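Co-LOCKR: de novo designed protein switch (Synthetic construct, PDB 7JH5) is a designed helical-bundle switch that probably supports logic-gated targeting of cells bearing precise combinations of surface antigens. Local coordinates at residues Leu17-Ile22 with Ala278-Ser283. Sequence-based numbering, arbitrary orientation. Where two conformers were deposited one is given.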
# COMPACT_ATOMS: atom_id res chain seq x y z
N LEU A 17 -10.72 3.94 13.08
CA LEU A 17 -9.97 4.35 11.90
C LEU A 17 -8.73 3.50 11.71
O LEU A 17 -8.42 3.09 10.57
CB LEU A 17 -9.58 5.83 12.04
CG LEU A 17 -10.66 6.85 11.68
CD1 LEU A 17 -10.19 8.27 11.95
CD2 LEU A 17 -11.06 6.70 10.22
N GLN A 18 -7.99 3.21 12.78
CA GLN A 18 -6.80 2.37 12.65
C GLN A 18 -7.17 0.98 12.17
O GLN A 18 -6.53 0.43 11.26
CB GLN A 18 -6.05 2.31 13.98
CG GLN A 18 -6.86 1.77 15.16
CD GLN A 18 -6.60 0.30 15.43
OE1 GLN A 18 -6.08 -0.42 14.58
NE2 GLN A 18 -6.94 -0.14 16.63
N ARG A 19 -8.22 0.39 12.75
CA ARG A 19 -8.70 -0.90 12.27
C ARG A 19 -9.07 -0.81 10.79
O ARG A 19 -8.78 -1.72 10.01
CB ARG A 19 -9.91 -1.35 13.08
CG ARG A 19 -9.60 -1.79 14.49
CD ARG A 19 -10.89 -2.06 15.25
NE ARG A 19 -10.65 -2.28 16.68
CZ ARG A 19 -11.61 -2.29 17.59
NH1 ARG A 19 -12.88 -2.09 17.24
NH2 ARG A 19 -11.32 -2.51 18.87
N LEU A 20 -9.71 0.30 10.40
CA LEU A 20 -10.04 0.51 8.99
C LEU A 20 -8.79 0.54 8.13
O LEU A 20 -8.78 -0.02 7.03
CB LEU A 20 -10.82 1.81 8.83
CG LEU A 20 -11.25 2.13 7.40
CD1 LEU A 20 -12.15 1.03 6.88
CD2 LEU A 20 -11.93 3.49 7.32
N ASN A 21 -7.74 1.22 8.59
CA ASN A 21 -6.54 1.34 7.78
C ASN A 21 -5.78 0.03 7.71
O ASN A 21 -5.17 -0.27 6.67
CB ASN A 21 -5.67 2.47 8.33
CG ASN A 21 -6.34 3.82 8.23
OD1 ASN A 21 -7.13 4.06 7.31
ND2 ASN A 21 -6.04 4.70 9.17
N ILE A 22 -5.80 -0.77 8.77
CA ILE A 22 -5.21 -2.11 8.71
C ILE A 22 -5.89 -2.92 7.60
O ILE A 22 -5.23 -3.52 6.75
CB ILE A 22 -5.32 -2.82 10.07
CG1 ILE A 22 -4.48 -2.13 11.14
CG2 ILE A 22 -4.94 -4.29 9.92
CD1 ILE A 22 -3.26 -1.40 10.64
N ALA A 278 -0.24 -4.54 17.47
CA ALA A 278 0.31 -3.35 18.12
C ALA A 278 -0.74 -2.25 18.20
O ALA A 278 -0.80 -1.51 19.19
CB ALA A 278 1.54 -2.86 17.37
N SER A 279 -1.58 -2.12 17.17
CA SER A 279 -2.62 -1.10 17.18
C SER A 279 -3.63 -1.36 18.29
O SER A 279 -3.93 -0.47 19.09
CB SER A 279 -3.32 -1.06 15.82
OG SER A 279 -2.42 -0.62 14.82
N GLU A 280 -4.18 -2.58 18.34
CA GLU A 280 -5.12 -2.92 19.40
C GLU A 280 -4.52 -2.66 20.77
O GLU A 280 -5.23 -2.27 21.70
CB GLU A 280 -5.56 -4.38 19.28
CG GLU A 280 -6.51 -4.66 18.13
CD GLU A 280 -7.84 -3.95 18.28
OE1 GLU A 280 -8.34 -3.82 19.41
OE2 GLU A 280 -8.40 -3.53 17.24
N LYS A 281 -3.21 -2.87 20.92
CA LYS A 281 -2.56 -2.62 22.21
C LYS A 281 -2.72 -1.16 22.62
O LYS A 281 -3.06 -0.86 23.77
CB LYS A 281 -1.09 -3.02 22.12
CG LYS A 281 -0.40 -3.22 23.46
CD LYS A 281 -0.22 -1.90 24.20
N ILE A 282 -2.49 -0.24 21.69
CA ILE A 282 -2.58 1.18 22.00
C ILE A 282 -4.02 1.56 22.34
O ILE A 282 -4.28 2.24 23.33
CB ILE A 282 -2.04 2.02 20.83
CG1 ILE A 282 -0.53 1.83 20.70
CG2 ILE A 282 -2.38 3.49 21.03
CD1 ILE A 282 0.01 2.18 19.33
N SER A 283 -4.97 1.13 21.50
CA SER A 283 -6.36 1.47 21.72
C SER A 283 -6.81 1.08 23.13
O SER A 283 -7.51 1.85 23.80
CB SER A 283 -7.25 0.80 20.68
OG SER A 283 -6.86 1.16 19.36
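Drawn out straight through chi2 and chi3 (173° and -171°), Arg19 carries its guanidinium across to Glu280, whose own chain bends at chi2 (-64°) and brings its carboxylate to meet it. The two side chains cross at about a right angle, yet their flat ends lie nearly coplanar, and Arg19 grips side-on with two nitrogens, one for each oxygen. NE donates to Glu280 OE2 at 2.6 Å, the short arm of the salt bridge; NH2 of Arg19 reaches Glu280 OE1 at 3.3 Å. Both oxygens use their syn lone pairs, and both sit somewhat tilted from the guanidinium plane. Replacing Glu280 by an alanine would probably leave the Arg19 guanidinium without its carboxylate mate and freer to turn. The contact joins the first and last helices of a six-helix bundle, 3-48 and 247-288; segments 17-22 and 278-283 run antiparallel, their axes 10.3 Å apart at closest approach, and Gln18 and Ser279 face each other where the backbones come nearest. Gln18 has two conformations, and in one of them its amide lies across the interface. There, and so with less certainty, NE2 makes a weak, bent hydrogen bond to Ser283 OG at 3.0 Å, and OE1 comes close to Ser279 CB (3.1 Å). The Ser279 hydroxyl instead bonds back to the Ala275 carbonyl of its own helix, and Ser283 OG has a further weak bond with Thr15. Ile22 CD1 approaches Ser279 OG only loosely, at 4.3 Å, a methyl beside a hydroxyl. On another face of helix 3-48, Leu17 and Leu20 pack against helix 52-96, and Asn21 accepts a hydrogen bond from Gln114 of helix 101-142.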